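Inactive glucansucrase (Lactobacillus reuteri, PDB 5JBD) is an inactive glucansucrase of glycosyl hydrolase family 70, with a barrel of parallel strands at its core and a bound calcium ion. Local coordinates at residues Ser583-Ile588 with Leu597-Lys602; Glu654-Phe659 with Trp690-Tyr695; Gln784-Tyr789 with Gln847-Gly852. All blocks are in the same frame, centred on the assembly; numbering follows the deposited sequence.

Interaction 1 of 3, residues Ser583-Ile588 with Leu597-Lys602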
loop_
_atom_site.group_PDB
_atom_site.type_symbol
_atom_site.label_atom_id
_atom_site.label_comp_id
_atom_site.label_asym_id
_atom_site.label_seq_id
_atom_site.Cartn_x
_atom_site.Cartn_y
_atom_site.Cartn_z
ATOM N N SER A 583 40.630 15.169 -6.619
ATOM C CA SER A 583 40.480 14.285 -5.466
ATOM C C SER A 583 41.855 13.964 -4.861
ATOM O O SER A 583 42.896 14.341 -5.410
ATOM C CB SER A 583 39.757 12.996 -5.872
ATOM O OG SER A 583 40.543 12.248 -6.788
ATOM N N GLU A 584 41.848 13.265 -3.732
ATOM C CA GLU A 584 43.089 12.917 -3.021
ATOM C C GLU A 584 43.911 11.843 -3.720
ATOM O O GLU A 584 45.094 11.719 -3.455
ATOM C CB GLU A 584 42.781 12.452 -1.604
ATOM C CG GLU A 584 42.132 13.509 -0.729
ATOM C CD GLU A 584 41.503 12.904 0.515
ATOM O OE1 GLU A 584 40.419 12.274 0.421
ATOM O OE2 GLU A 584 42.103 13.058 1.593
ATOM N N ASN A 585 43.285 11.060 -4.597
ATOM C CA ASN A 585 43.947 9.941 -5.276
ATOM C C ASN A 585 43.917 10.129 -6.795
ATOM O O ASN A 585 42.986 10.740 -7.323
ATOM C CB ASN A 585 43.242 8.636 -4.908
ATOM C CG ASN A 585 43.154 8.433 -3.404
ATOM O OD1 ASN A 585 44.116 7.996 -2.770
ATOM N ND2 ASN A 585 41.997 8.751 -2.826
ATOM N N PRO A 586 44.922 9.581 -7.505
ATOM C CA PRO A 586 44.973 9.685 -8.968
ATOM C C PRO A 586 44.046 8.658 -9.661
ATOM O O PRO A 586 43.346 7.891 -8.979
ATOM C CB PRO A 586 46.448 9.407 -9.268
ATOM C CG PRO A 586 46.818 8.400 -8.229
ATOM C CD PRO A 586 46.045 8.774 -6.990
ATOM N N ALA A 587 44.053 8.648 -10.997
ATOM C CA ALA A 587 43.133 7.811 -11.789
ATOM C C ALA A 587 43.363 6.307 -11.619
ATOM O O ALA A 587 42.420 5.514 -11.723
ATOM C CB ALA A 587 43.232 8.181 -13.266
ATOM N N ILE A 588 44.624 5.930 -11.402
ATOM C CA ILE A 588 45.036 4.531 -11.242
ATOM C C ILE A 588 45.981 4.403 -10.036
ATOM O O ILE A 588 46.886 5.225 -9.870
ATOM C CB ILE A 588 45.718 3.981 -12.530
ATOM C CG1 ILE A 588 44.689 3.884 -13.679
ATOM C CG2 ILE A 588 46.355 2.606 -12.294
ATOM C CD1 ILE A 588 45.306 3.820 -15.058
ATOM N N LEU A 597 46.059 -2.311 -1.227
ATOM C CA LEU A 597 45.924 -1.024 -1.905
ATOM C C LEU A 597 46.009 0.134 -0.899
ATOM O O LEU A 597 45.257 0.172 0.072
ATOM C CB LEU A 597 44.591 -0.961 -2.665
ATOM C CG LEU A 597 44.475 0.166 -3.690
ATOM C CD1 LEU A 597 45.379 -0.108 -4.881
ATOM C CD2 LEU A 597 43.032 0.351 -4.138
ATOM N N LYS A 598 46.904 1.082 -1.168
ATOM C CA LYS A 598 47.165 2.238 -0.299
ATOM C C LYS A 598 46.396 3.443 -0.810
ATOM O O LYS A 598 46.612 3.867 -1.937
ATOM C CB LYS A 598 48.687 2.586 -0.318
ATOM C CG LYS A 598 49.527 1.950 0.800
ATOM C CD LYS A 598 49.604 2.884 2.015
ATOM C CE LYS A 598 49.277 2.172 3.311
ATOM N NZ LYS A 598 49.110 3.117 4.443
ATOM N N VAL A 599 45.541 4.022 0.021
ATOM C CA VAL A 599 44.640 5.082 -0.425
ATOM C C VAL A 599 44.686 6.241 0.569
ATOM O O VAL A 599 44.792 6.018 1.778
ATOM C CB VAL A 599 43.174 4.543 -0.542
ATOM C CG1 VAL A 599 42.229 5.629 -1.036
ATOM C CG2 VAL A 599 43.105 3.337 -1.481
ATOM N N THR A 600 44.568 7.465 0.056
ATOM C CA THR A 600 44.437 8.664 0.889
ATOM C C THR A 600 42.991 9.140 1.005
ATOM O O THR A 600 42.298 9.285 -0.005
ATOM C CB THR A 600 45.298 9.821 0.335
ATOM O OG1 THR A 600 46.638 9.372 0.198
ATOM C CG2 THR A 600 45.274 11.032 1.260
ATOM N N VAL A 601 42.559 9.420 2.240
ATOM C CA VAL A 601 41.172 9.765 2.546
ATOM C C VAL A 601 41.095 10.896 3.557
ATOM O O VAL A 601 42.037 11.115 4.310
ATOM C CB VAL A 601 40.409 8.540 3.110
ATOM C CG1 VAL A 601 40.411 7.390 2.095
ATOM C CG2 VAL A 601 40.985 8.068 4.443
ATOM N N LYS A 602 39.952 11.572 3.594
ATOM C CA LYS A 602 39.632 12.579 4.616
ATOM C C LYS A 602 38.138 12.848 4.652
ATOM O O LYS A 602 37.404 12.416 3.758
ATOM C CB LYS A 602 40.372 13.884 4.343
ATOM C CG LYS A 602 39.851 14.669 3.145
ATOM C CD LYS A 602 40.749 15.861 2.820
ATOM C CE LYS A 602 40.257 17.133 3.487
ATOM N NZ LYS A 602 38.950 17.614 2.936
#
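Asn-585 reaches Thr-600 because its CG stands anti to its own carbonyl carbon, beside the backbone N (chi1 -54°), and Glu-584 takes the same first step before its chain runs on extended toward Lys-602. The Asn-585 amide then lies against the Thr-600 backbone and grips both of its polar atoms. Thr-600 N donates to OD1 of Asn-585 at 2.9 Å; this bond is nearly straight, at 165°, and arrives in the carbonyl plane on a lone pair. In return ND2 of Asn-585 donates to Thr-600 O, also at 2.9 Å, with the acceptor 20° out of the amide plane. Asparagine suits the place because one flat group offers a donor and an acceptor side by side, as a peptide unit would, and the paired bonds fix its rotation. ND2 of Asn-585 also bonds to Asp-570 of strand 564-571, so the buried amide has a second polar partner. Val-599 supplies an apolar wall, its CG1 lying 3.5 Å from OD1 of Asn-585, with the two side chains crossing at about a right angle. Glu-584 makes the broader contact, over Thr-600, Val-601 and Lys-602. Its CB is 3.6 Å from Thr-600 O, and its OE2 touches Lys-602 at CG, 3.2 Å away, rather than at the ammonium: NZ of Lys-602 is 5.7 Å from that oxygen and forms a salt bridge with Glu-573, while OE2 bonds to Gln-549. Val-599 and Val-601 direct their backbone bonds to strand 550-555, which turns the N-H and C=O of Thr-600 toward the loop. Such a side-chain amide pairing with the outer edge of an antiparallel two-stranded sheet, in place of another strand, ties this loop to strand 596-605, in the antiparallel beta region of the chain.

Interaction 2 of 3, residues Glu654-Phe659 with Trp690-Tyr695; sequences EDFSLF and WMAPAY
Glu-654 and Trp-690 lie side by side and point the same way, the carboxylate lying over the indole with 10° between the planes. Their parallel pairing puts both side chains on one face of the sheet, and in each CG stands anti to the backbone N (chi1 180° in Glu-654). CG of Glu-654 sits over the six-membered ring of Trp-690, 3.7 Å from its centroid, in a CH-pi contact. Farther out, OE2 of Glu-654 rests 3.4 Å from CH2 of Trp-690. A broad, flat indole suits this place because it supports an extended glutamate along its length. Phe-656 meets the same tryptophan differently: its edge points at the indole in an offset edge-to-face pair, the planes 83° apart and its centroid 5.7 Å from that of the Trp-690 five-membered ring. One face of the Phe-656 ring takes the methyl of Ala-692, whose CB is 3.5 Å from CD1 of Phe-656; a small side chain lets the ring come this close to the backbone. Asp-655 turns toward the main chain of the other segment. Its N donates to Trp-690 O at 3.0 Å, and its OD1 accepts a weak bond from Ala-692 N at 3.1 Å, continuing the link where the strand pairing has ended. CE of Met-691 packs near OD2 of Asp-655. Strands 652-654 and 688-691 are neighbours in the eight-stranded parallel barrel, and the contact runs from their ends into the loops that follow. With every touching residue buried, the Glu-654 carboxylate is held by a bond from its OE2 to His-392 and by the indole beneath it, and the indole N-H by Asp-747, which probably limits how far the carboxylate can swing from the tryptophan face.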
loop_
_atom_site.group_PDB
_atom_site.type_symbol
_atom_site.label_atom_id
_atom_site.label_comp_id
_atom_site.label_asym_id
_atom_site.label_seq_id
_atom_site.Cartn_x
_atom_site.Cartn_y
_atom_site.Cartn_z
ATOM N N GLU A 654 12.438 -0.603 -8.657
ATOM C CA GLU A 654 11.090 -0.142 -8.333
ATOM C C GLU A 654 10.751 0.957 -9.337
ATOM O O GLU A 654 11.413 1.990 -9.353
ATOM C CB GLU A 654 10.968 0.410 -6.890
ATOM C CG GLU A 654 9.548 0.892 -6.592
ATOM C CD GLU A 654 9.263 1.257 -5.144
ATOM O OE1 GLU A 654 10.181 1.426 -4.338
ATOM O OE2 GLU A 654 8.069 1.386 -4.819
ATOM N N ASP A 655 9.725 0.739 -10.150
ATOM C CA ASP A 655 9.477 1.609 -11.321
ATOM C C ASP A 655 8.592 2.835 -11.086
ATOM O O ASP A 655 8.296 3.560 -12.036
ATOM C CB ASP A 655 8.935 0.775 -12.495
ATOM C CG ASP A 655 7.422 0.658 -12.523
ATOM O OD1 ASP A 655 6.743 0.812 -11.478
ATOM O OD2 ASP A 655 6.908 0.395 -13.639
ATOM N N PHE A 656 8.145 3.063 -9.855
ATOM C CA PHE A 656 7.157 4.109 -9.605
ATOM C C PHE A 656 7.381 4.850 -8.303
ATOM O O PHE A 656 8.158 4.409 -7.433
ATOM C CB PHE A 656 5.747 3.512 -9.601
ATOM C CG PHE A 656 5.406 2.706 -8.371
ATOM C CD1 PHE A 656 5.862 1.404 -8.227
ATOM C CD2 PHE A 656 4.592 3.240 -7.371
ATOM C CE1 PHE A 656 5.538 0.653 -7.100
ATOM C CE2 PHE A 656 4.271 2.499 -6.242
ATOM C CZ PHE A 656 4.739 1.196 -6.110
ATOM N N SER A 657 6.660 5.967 -8.188
ATOM C CA SER A 657 6.521 6.733 -6.951
ATOM C C SER A 657 5.031 6.977 -6.712
ATOM O O SER A 657 4.264 7.111 -7.669
ATOM C CB SER A 657 7.240 8.094 -7.087
ATOM O OG SER A 657 6.850 9.007 -6.054
ATOM N N LEU A 658 4.630 7.096 -5.451
ATOM C CA LEU A 658 3.277 7.544 -5.125
ATOM C C LEU A 658 2.982 8.956 -5.668
ATOM O O LEU A 658 1.826 9.275 -5.966
ATOM C CB LEU A 658 3.057 7.547 -3.602
ATOM C CG LEU A 658 3.212 6.232 -2.843
ATOM C CD1 LEU A 658 2.924 6.429 -1.360
ATOM C CD2 LEU A 658 2.275 5.168 -3.394
ATOM N N PHE A 659 4.016 9.782 -5.800
ATOM C CA PHE A 659 3.884 11.192 -6.202
ATOM C C PHE A 659 4.116 11.409 -7.691
ATOM O O PHE A 659 4.273 12.542 -8.156
ATOM C CB PHE A 659 4.860 12.036 -5.389
ATOM C CG PHE A 659 4.673 11.884 -3.913
ATOM C CD1 PHE A 659 3.695 12.612 -3.246
ATOM C CD2 PHE A 659 5.459 10.987 -3.187
ATOM C CE1 PHE A 659 3.505 12.465 -1.882
ATOM C CE2 PHE A 659 5.277 10.835 -1.819
ATOM C CZ PHE A 659 4.300 11.576 -1.163
ATOM N N TRP A 690 10.188 -4.286 -11.128
ATOM C CA TRP A 690 9.022 -4.227 -10.256
ATOM C C TRP A 690 8.087 -3.139 -10.793
ATOM O O TRP A 690 8.404 -1.932 -10.762
ATOM C CB TRP A 690 9.443 -3.998 -8.793
ATOM C CG TRP A 690 8.414 -3.557 -7.797
ATOM C CD1 TRP A 690 7.053 -3.601 -7.915
ATOM C CD2 TRP A 690 8.677 -2.985 -6.511
ATOM N NE1 TRP A 690 6.454 -3.094 -6.789
ATOM C CE2 TRP A 690 7.424 -2.703 -5.910
ATOM C CE3 TRP A 690 9.846 -2.681 -5.806
ATOM C CZ2 TRP A 690 7.311 -2.116 -4.639
ATOM C CZ3 TRP A 690 9.738 -2.107 -4.543
ATOM C CH2 TRP A 690 8.479 -1.842 -3.968
ATOM N N MET A 691 6.927 -3.580 -11.272
ATOM C CA MET A 691 5.894 -2.684 -11.796
ATOM C C MET A 691 4.858 -2.355 -10.727
ATOM O O MET A 691 4.463 -3.210 -9.930
ATOM C CB MET A 691 5.216 -3.296 -13.021
ATOM C CG MET A 691 6.208 -3.616 -14.126
ATOM S SD MET A 691 5.579 -3.597 -15.816
ATOM C CE MET A 691 5.302 -1.836 -15.974
ATOM N N ALA A 692 4.420 -1.101 -10.742
ATOM C CA ALA A 692 3.400 -0.611 -9.832
ATOM C C ALA A 692 2.150 -1.478 -9.871
ATOM O O ALA A 692 1.863 -2.097 -10.899
ATOM C CB ALA A 692 3.037 0.829 -10.190
ATOM N N PRO A 693 1.391 -1.515 -8.762
ATOM C CA PRO A 693 0.101 -2.193 -8.833
ATOM C C PRO A 693 -0.738 -1.538 -9.940
ATOM O O PRO A 693 -0.961 -0.325 -9.922
ATOM C CB PRO A 693 -0.513 -1.931 -7.446
ATOM C CG PRO A 693 0.152 -0.681 -6.979
ATOM C CD PRO A 693 1.556 -0.814 -7.475
ATOM N N ALA A 694 -1.163 -2.345 -10.910
ATOM C CA ALA A 694 -1.661 -1.831 -12.177
ATOM C C ALA A 694 -3.190 -1.715 -12.223
ATOM O O ALA A 694 -3.743 -1.319 -13.240
ATOM C CB ALA A 694 -1.156 -2.722 -13.300
ATOM N N TYR A 695 -3.845 -1.976 -11.095
ATOM C CA TYR A 695 -5.297 -2.157 -10.995
ATOM C C TYR A 695 -5.975 -0.798 -11.132
ATOM O O TYR A 695 -5.338 0.247 -10.929
ATOM C CB TYR A 695 -5.650 -2.844 -9.653
ATOM C CG TYR A 695 -4.635 -3.925 -9.329
ATOM C CD1 TYR A 695 -4.550 -5.069 -10.121
ATOM C CD2 TYR A 695 -3.680 -3.749 -8.327
ATOM C CE1 TYR A 695 -3.587 -6.027 -9.890
ATOM C CE2 TYR A 695 -2.715 -4.711 -8.098
ATOM C CZ TYR A 695 -2.670 -5.844 -8.895
ATOM O OH TYR A 695 -1.718 -6.821 -8.682
#

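Interaction 3 of 3, residues Gln784-Tyr789 with Gln847-Gly852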
loop_
_atom_site.group_PDB
_atom_site.type_symbol
_atom_site.label_atom_id
_atom_site.label_comp_id
_atom_site.label_asym_id
_atom_site.label_seq_id
_atom_site.Cartn_x
_atom_site.Cartn_y
_atom_site.Cartn_z
ATOM N N GLN A 784 -22.969 -3.330 16.445
ATOM C CA GLN A 784 -23.828 -2.279 15.907
ATOM C C GLN A 784 -23.951 -2.428 14.410
ATOM O O GLN A 784 -22.951 -2.652 13.725
ATOM C CB GLN A 784 -23.250 -0.890 16.196
ATOM C CG GLN A 784 -23.227 -0.484 17.658
ATOM C CD GLN A 784 -24.590 -0.519 18.307
ATOM O OE1 GLN A 784 -25.559 0.029 17.784
ATOM N NE2 GLN A 784 -24.672 -1.168 19.463
ATOM N N ILE A 785 -25.166 -2.267 13.896
ATOM C CA ILE A 785 -25.374 -2.270 12.453
ATOM C C ILE A 785 -24.818 -0.968 11.866
ATOM O O ILE A 785 -25.145 0.114 12.337
ATOM C CB ILE A 785 -26.858 -2.524 12.080
ATOM C CG1 ILE A 785 -27.247 -3.933 12.553
ATOM C CG2 ILE A 785 -27.049 -2.368 10.576
ATOM C CD1 ILE A 785 -28.606 -4.428 12.150
ATOM N N TYR A 786 -24.013 -1.117 10.814
ATOM C CA TYR A 786 -23.236 -0.049 10.190
ATOM C C TYR A 786 -23.328 -0.239 8.679
ATOM O O TYR A 786 -23.219 -1.374 8.185
ATOM C CB TYR A 786 -21.773 -0.218 10.652
ATOM C CG TYR A 786 -20.733 0.802 10.181
ATOM C CD1 TYR A 786 -20.833 2.151 10.520
ATOM C CD2 TYR A 786 -19.602 0.398 9.452
ATOM C CE1 TYR A 786 -19.859 3.071 10.120
ATOM C CE2 TYR A 786 -18.620 1.311 9.051
ATOM C CZ TYR A 786 -18.742 2.644 9.389
ATOM O OH TYR A 786 -17.778 3.563 8.992
ATOM N N PHE A 787 -23.530 0.852 7.941
ATOM C CA PHE A 787 -23.754 0.768 6.498
ATOM C C PHE A 787 -22.464 0.976 5.701
ATOM O O PHE A 787 -22.322 1.923 4.926
ATOM C CB PHE A 787 -24.850 1.756 6.070
ATOM C CG PHE A 787 -26.178 1.541 6.753
ATOM C CD1 PHE A 787 -26.747 0.268 6.843
ATOM C CD2 PHE A 787 -26.891 2.616 7.263
ATOM C CE1 PHE A 787 -27.980 0.075 7.455
ATOM C CE2 PHE A 787 -28.130 2.432 7.864
ATOM C CZ PHE A 787 -28.675 1.158 7.961
ATOM N N ALA A 788 -21.523 0.051 5.880
ATOM C CA ALA A 788 -20.208 0.149 5.245
ATOM C C ALA A 788 -20.335 -0.057 3.760
ATOM O O ALA A 788 -21.191 -0.830 3.308
ATOM C CB ALA A 788 -19.261 -0.896 5.823
ATOM N N TYR A 789 -19.492 0.637 3.003
ATOM C CA TYR A 789 -19.272 0.320 1.593
ATOM C C TYR A 789 -18.419 -0.946 1.537
ATOM O O TYR A 789 -17.281 -0.937 1.998
ATOM C CB TYR A 789 -18.593 1.487 0.874
ATOM C CG TYR A 789 -19.527 2.662 0.693
ATOM C CD1 TYR A 789 -19.700 3.607 1.699
ATOM C CD2 TYR A 789 -20.289 2.793 -0.460
ATOM C CE1 TYR A 789 -20.580 4.672 1.541
ATOM C CE2 TYR A 789 -21.168 3.862 -0.637
ATOM C CZ TYR A 789 -21.312 4.792 0.371
ATOM O OH TYR A 789 -22.182 5.838 0.213
ATOM N N GLN A 847 -15.058 4.591 7.861
ATOM C CA GLN A 847 -15.398 5.125 6.538
ATOM C C GLN A 847 -15.957 6.552 6.542
ATOM O O GLN A 847 -16.333 7.068 5.484
ATOM C CB GLN A 847 -16.356 4.161 5.825
ATOM C CG GLN A 847 -15.711 2.819 5.511
ATOM C CD GLN A 847 -16.539 1.962 4.571
ATOM O OE1 GLN A 847 -17.679 2.294 4.250
ATOM N NE2 GLN A 847 -15.982 0.827 4.150
ATOM N N ASN A 848 -16.004 7.176 7.721
ATOM C CA ASN A 848 -16.450 8.566 7.887
ATOM C C ASN A 848 -17.933 8.797 7.502
ATOM O O ASN A 848 -18.267 9.838 6.953
ATOM C CB ASN A 848 -15.547 9.544 7.100
ATOM C CG ASN A 848 -14.086 9.482 7.518
ATOM O OD1 ASN A 848 -13.200 9.370 6.678
ATOM N ND2 ASN A 848 -13.830 9.562 8.810
ATOM N N ILE A 849 -18.799 7.834 7.820
ATOM C CA ILE A 849 -20.253 7.965 7.567
ATOM C C ILE A 849 -21.125 8.111 8.819
ATOM O O ILE A 849 -22.221 8.693 8.747
ATOM C CB ILE A 849 -20.791 6.809 6.695
ATOM C CG1 ILE A 849 -20.592 5.447 7.371
ATOM C CG2 ILE A 849 -20.116 6.835 5.326
ATOM C CD1 ILE A 849 -21.169 4.290 6.595
ATOM N N GLY A 850 -20.670 7.561 9.938
ATOM C CA GLY A 850 -21.373 7.638 11.214
ATOM C C GLY A 850 -21.897 6.288 11.653
ATOM O O GLY A 850 -22.261 5.456 10.817
ATOM N N ILE A 851 -21.953 6.088 12.966
ATOM C CA ILE A 851 -22.374 4.816 13.559
ATOM C C ILE A 851 -23.878 4.776 13.853
ATOM O O ILE A 851 -24.416 3.702 14.122
ATOM C CB ILE A 851 -21.528 4.501 14.833
ATOM C CG1 ILE A 851 -21.498 3.000 15.159
ATOM C CG2 ILE A 851 -22.026 5.264 16.063
ATOM C CD1 ILE A 851 -21.013 2.106 14.043
ATOM N N GLY A 852 -24.540 5.943 13.806
ATOM C CA GLY A 852 -25.973 6.071 14.106
ATOM C C GLY A 852 -26.888 6.305 12.918
ATOM O O GLY A 852 -28.009 6.780 13.106
HETATM O O HOH W 1 -24.885 2.655 16.749
HETATM O O HOH W 2 -25.513 2.859 11.626
HETATM O O HOH W 3 -24.007 3.380 9.413
#
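Gln-847 and Tyr-789 form the tight end of this contact, where the extended glutamine presents its amide to the strand. Tyr-789 N donates to OE1 of Gln-847 at 2.8 Å, in the carbonyl plane and on a lone pair, while NE2 of Gln-847 returns a nearly straight bond to Tyr-789 O, 168° at the hydrogen. A glutamine fits because it answers both polar atoms of one residue. CG of Tyr-786 stands anti to the backbone N (chi1 -178°), and the hydroxyl at the end of the ring accepts from Gln-847 N at 3.1 Å; that hydroxyl also bonds to Glu-172, which receives further N-H groups of the 847-852 loop. Ile-849 wedges between, with CD1 over the Tyr-786 ring and only 3.1 Å from Phe-787 O, at the inverse gamma turn centred on Phe-787. From Phe-787 toward Gln-784 waters take over between the segments. One water bridges Phe-787 N and Gly-850 O; a second lies between Ile-785 O and Ile-851 O, its bond to the latter weak; a third sits between Ile-851 O and OE1 of Gln-784. Among the direct contacts here, CD1 of Ile-851 meets CD1 of Tyr-786 at 3.5 Å. The loop after strand 841-845 thus covers strand 784-791, the outermost strand within this chain of an antiparallel sheet, by side-chain bonds at one end and water at the other.

In the fold
The three contacts follow one another along the chain and do not touch one another. Interaction 2 lies nearest the middle, its centre about 10 Å from the chain's centre, in the parallel barrel; interactions 1 and 3 fall on opposite sides of that centre, their own centres about 67 Å apart. Interaction 3 comes within about 17 Å of interaction 2 between nearest atoms, interaction 1 within about 30 Å. Two calcium ligands connect by topology to interactions 2 and 3: Asp-243 belongs to a strand of the sheet that 784-791 borders, and Asn-751 follows strand 743-748, which neighbours 688-691 in the barrel. Interaction 1 belongs to a separate antiparallel region.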